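Local coordinates for lysosome-associated membrane glycoprotein 3 (Homo sapiens, PDB 4AKM), which takes part in fusion of lysosomes with autophagosomes and in the unfolded protein response as a glycoprotein of the lysosomal membrane, at residues 75-86 / 101-112. Sequence-based numbering, arbitrary orientation.
Sequences KDEESYYISEVG and IKHAVVMFQTAV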
# COMPACT_ATOMS: atom_id res chain seq x y z
N LYS A 75 -9.55 -1.95 -11.44
CA LYS A 75 -10.04 -3.25 -11.91
C LYS A 75 -10.19 -3.26 -13.43
O LYS A 75 -10.84 -2.38 -14.01
CB LYS A 75 -11.34 -3.67 -11.21
CG LYS A 75 -12.55 -2.80 -11.49
CD LYS A 75 -13.81 -3.41 -10.87
CE LYS A 75 -14.10 -4.80 -11.43
NZ LYS A 75 -15.31 -5.42 -10.80
N ASP A 76 -9.56 -4.23 -14.08
CA ASP A 76 -9.62 -4.32 -15.53
C ASP A 76 -10.84 -5.14 -15.93
O ASP A 76 -11.41 -4.94 -17.00
CB ASP A 76 -8.34 -4.94 -16.11
CG ASP A 76 -7.84 -4.20 -17.34
OD1 ASP A 76 -8.67 -3.54 -18.01
OD2 ASP A 76 -6.63 -4.27 -17.62
N GLU A 77 -11.22 -6.05 -15.03
CA GLU A 77 -12.38 -6.92 -15.23
C GLU A 77 -12.22 -7.90 -16.40
O GLU A 77 -12.20 -7.49 -17.57
CB GLU A 77 -13.68 -6.11 -15.33
CG GLU A 77 -14.91 -6.92 -15.75
CD GLU A 77 -15.12 -8.17 -14.91
OE1 GLU A 77 -15.33 -8.04 -13.69
OE2 GLU A 77 -15.07 -9.29 -15.48
N GLU A 78 -12.07 -9.18 -16.08
CA GLU A 78 -11.94 -9.64 -14.70
C GLU A 78 -10.52 -9.39 -14.19
O GLU A 78 -9.61 -9.19 -14.99
CB GLU A 78 -12.36 -11.11 -14.55
CG GLU A 78 -11.61 -12.08 -15.46
CD GLU A 78 -12.28 -13.45 -15.53
OE1 GLU A 78 -13.51 -13.53 -15.35
OE2 GLU A 78 -11.56 -14.45 -15.78
N SER A 79 -10.38 -9.39 -12.86
CA SER A 79 -9.15 -9.05 -12.13
C SER A 79 -8.99 -7.56 -11.78
O SER A 79 -9.42 -6.68 -12.52
CB SER A 79 -7.87 -9.57 -12.80
OG SER A 79 -7.48 -8.74 -13.88
N TYR A 80 -8.37 -7.33 -10.63
CA TYR A 80 -8.02 -5.99 -10.16
C TYR A 80 -6.57 -6.03 -9.70
O TYR A 80 -6.00 -7.11 -9.53
CB TYR A 80 -8.94 -5.57 -9.00
CG TYR A 80 -8.86 -6.47 -7.78
CD1 TYR A 80 -9.60 -7.64 -7.71
CD2 TYR A 80 -8.05 -6.14 -6.70
CE1 TYR A 80 -9.52 -8.47 -6.60
CE2 TYR A 80 -7.97 -6.96 -5.59
CZ TYR A 80 -8.71 -8.12 -5.54
OH TYR A 80 -8.64 -8.93 -4.43
N TYR A 81 -5.98 -4.86 -9.47
CA TYR A 81 -4.58 -4.78 -9.10
C TYR A 81 -4.29 -3.41 -8.52
O TYR A 81 -5.10 -2.49 -8.65
CB TYR A 81 -3.69 -5.03 -10.33
CG TYR A 81 -4.06 -4.19 -11.54
CD1 TYR A 81 -5.01 -4.64 -12.45
CD2 TYR A 81 -3.47 -2.96 -11.76
CE1 TYR A 81 -5.36 -3.87 -13.55
CE2 TYR A 81 -3.81 -2.19 -12.85
CZ TYR A 81 -4.76 -2.64 -13.75
OH TYR A 81 -5.09 -1.87 -14.84
N ILE A 82 -3.15 -3.27 -7.86
CA ILE A 82 -2.68 -1.95 -7.47
C ILE A 82 -2.10 -1.29 -8.70
O ILE A 82 -1.16 -1.80 -9.30
CB ILE A 82 -1.60 -2.01 -6.37
CG1 ILE A 82 -2.21 -2.40 -5.02
CG2 ILE A 82 -0.89 -0.67 -6.25
CD1 ILE A 82 -1.20 -2.86 -4.00
N SER A 83 -2.67 -0.16 -9.10
CA SER A 83 -2.24 0.53 -10.31
C SER A 83 -1.34 1.73 -10.03
O SER A 83 -0.68 2.24 -10.94
CB SER A 83 -3.44 0.96 -11.15
OG SER A 83 -4.19 1.96 -10.49
N GLU A 84 -1.31 2.20 -8.78
CA GLU A 84 -0.42 3.32 -8.47
C GLU A 84 0.06 3.31 -7.02
O GLU A 84 -0.69 2.95 -6.12
CB GLU A 84 -1.10 4.65 -8.81
CG GLU A 84 -0.26 5.88 -8.46
CD GLU A 84 -0.76 7.14 -9.15
OE1 GLU A 84 -0.82 7.14 -10.40
OE2 GLU A 84 -1.09 8.13 -8.45
N VAL A 85 1.31 3.70 -6.79
CA VAL A 85 1.76 3.85 -5.40
C VAL A 85 2.48 5.17 -5.16
O VAL A 85 3.45 5.48 -5.83
CB VAL A 85 2.67 2.71 -4.92
CG1 VAL A 85 2.90 2.84 -3.42
CG2 VAL A 85 2.05 1.36 -5.24
N GLY A 86 2.01 5.93 -4.18
CA GLY A 86 2.65 7.18 -3.85
C GLY A 86 3.03 7.18 -2.39
O GLY A 86 2.38 6.55 -1.58
N ILE A 101 6.17 8.64 -6.67
CA ILE A 101 5.00 7.95 -7.17
C ILE A 101 5.38 7.05 -8.33
O ILE A 101 6.11 7.46 -9.23
CB ILE A 101 3.91 8.94 -7.67
CG1 ILE A 101 3.49 9.90 -6.55
CG2 ILE A 101 2.69 8.18 -8.20
CD1 ILE A 101 2.16 10.60 -6.80
N LYS A 102 4.91 5.82 -8.27
CA LYS A 102 4.97 4.91 -9.40
C LYS A 102 3.58 4.88 -10.02
O LYS A 102 2.59 4.51 -9.36
CB LYS A 102 5.40 3.52 -8.95
CG LYS A 102 6.87 3.25 -9.16
CD LYS A 102 7.11 2.74 -10.57
CE LYS A 102 8.42 1.96 -10.65
NZ LYS A 102 8.40 0.98 -11.77
N HIS A 103 3.53 5.27 -11.29
CA HIS A 103 2.27 5.60 -11.93
C HIS A 103 1.59 4.47 -12.68
O HIS A 103 0.37 4.31 -12.59
CB HIS A 103 2.46 6.80 -12.85
CG HIS A 103 2.49 8.11 -12.13
ND1 HIS A 103 3.66 8.70 -11.71
CD2 HIS A 103 1.49 8.93 -11.73
CE1 HIS A 103 3.38 9.84 -11.10
NE2 HIS A 103 2.07 10.00 -11.10
N ALA A 104 2.35 3.70 -13.43
CA ALA A 104 1.75 2.73 -14.34
C ALA A 104 2.22 1.33 -14.06
O ALA A 104 2.97 0.75 -14.84
CB ALA A 104 2.05 3.11 -15.79
N VAL A 105 1.78 0.78 -12.93
CA VAL A 105 2.25 -0.53 -12.50
C VAL A 105 1.12 -1.54 -12.39
O VAL A 105 -0.03 -1.17 -12.14
CB VAL A 105 2.99 -0.44 -11.15
CG1 VAL A 105 4.22 0.46 -11.28
CG2 VAL A 105 2.06 0.08 -10.07
N VAL A 106 1.45 -2.80 -12.60
CA VAL A 106 0.51 -3.88 -12.35
C VAL A 106 1.03 -4.69 -11.17
O VAL A 106 2.03 -5.40 -11.29
CB VAL A 106 0.29 -4.76 -13.58
CG1 VAL A 106 -0.34 -6.08 -13.19
CG2 VAL A 106 -0.58 -4.03 -14.60
N MET A 107 0.35 -4.56 -10.04
CA MET A 107 0.89 -5.07 -8.79
C MET A 107 -0.16 -5.77 -7.94
O MET A 107 -1.26 -5.25 -7.73
CB MET A 107 1.52 -3.92 -7.99
CG MET A 107 2.35 -4.38 -6.82
SD MET A 107 3.13 -3.03 -5.95
CE MET A 107 4.29 -3.93 -4.92
N PHE A 108 0.20 -6.96 -7.46
CA PHE A 108 -0.70 -7.80 -6.68
C PHE A 108 -1.97 -8.09 -7.47
O PHE A 108 -3.06 -8.10 -6.90
CB PHE A 108 -1.08 -7.16 -5.34
CG PHE A 108 0.08 -6.96 -4.40
CD1 PHE A 108 1.38 -7.24 -4.78
CD2 PHE A 108 -0.15 -6.49 -3.12
CE1 PHE A 108 2.43 -7.04 -3.90
CE2 PHE A 108 0.89 -6.29 -2.24
CZ PHE A 108 2.19 -6.57 -2.63
N GLN A 109 -1.83 -8.30 -8.77
CA GLN A 109 -3.00 -8.55 -9.61
C GLN A 109 -3.72 -9.83 -9.20
O GLN A 109 -3.10 -10.89 -9.05
CB GLN A 109 -2.60 -8.60 -11.09
CG GLN A 109 -3.80 -8.59 -12.04
CD GLN A 109 -3.39 -8.69 -13.50
OE1 GLN A 109 -2.23 -8.98 -13.81
NE2 GLN A 109 -4.34 -8.45 -14.40
N THR A 110 -5.04 -9.73 -9.02
CA THR A 110 -5.84 -10.82 -8.47
C THR A 110 -7.19 -10.89 -9.16
O THR A 110 -7.80 -9.86 -9.43
CB THR A 110 -6.09 -10.61 -6.97
OG1 THR A 110 -4.84 -10.42 -6.29
CG2 THR A 110 -6.83 -11.80 -6.36
N ALA A 111 -7.66 -12.11 -9.43
CA ALA A 111 -8.98 -12.33 -10.02
C ALA A 111 -10.06 -11.67 -9.17
O ALA A 111 -10.04 -11.79 -7.94
CB ALA A 111 -9.26 -13.81 -10.17
N VAL A 112 -10.98 -10.96 -9.82
CA VAL A 112 -12.00 -10.20 -9.10
C VAL A 112 -12.88 -11.11 -8.24
O VAL A 112 -13.27 -12.19 -8.67
CB VAL A 112 -12.84 -9.32 -10.07
CG1 VAL A 112 -13.47 -10.16 -11.16
CG2 VAL A 112 -13.89 -8.52 -9.30
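Met107 O takes the backbone N-H of Ile82 at 2.7 Å, while the return bond from Met107 N to Ile82 O is weak. Further along, Tyr80 and Thr110 exchange two backbone bonds, with Thr110 N 2.8 Å from Tyr80 O, and Val85 pairs with Lys102 in the same antiparallel way. Between these pairings the register slips twice: a beta bulge by one residue between Tyr80 and Ile82, then a shift of two where 103-106 leaves the regular pairing but keeps a weak bond from Val105 N to Ser83 O.

Tyr80 lays a ring face against Thr110 in a CH-pi contact, CB 4.3 Å from the ring centroid, and meets Val112 CA at its edge. Tyrosine suits this buried place because its flat ring covers Thr110 while its hydroxyl bonds to His114 O. Thr110 OG1 turns back to Phe108 O. Ile82, beta-branched and apolar as befits a buried strand position, reaches with CD1 to Phe108 CD2, 3.9 Å away, where the chain turns a corner and Phe108 stacks on Phe116.

Gln109 runs fully extended (chi1 -169°, chi2 -178°), its length carrying NE2 to Ser79 OG at 3.2 Å. Tyr81 stands beside it, a compact methyl, Val106 CG2, over one ring face.

Strand 67-75 flanks 80-86 on its other side, making this an irregular antiparallel hairpin at the border of a five-stranded sheet in the membrane-proximal part of the LAMP-3 luminal domain, a beta prism.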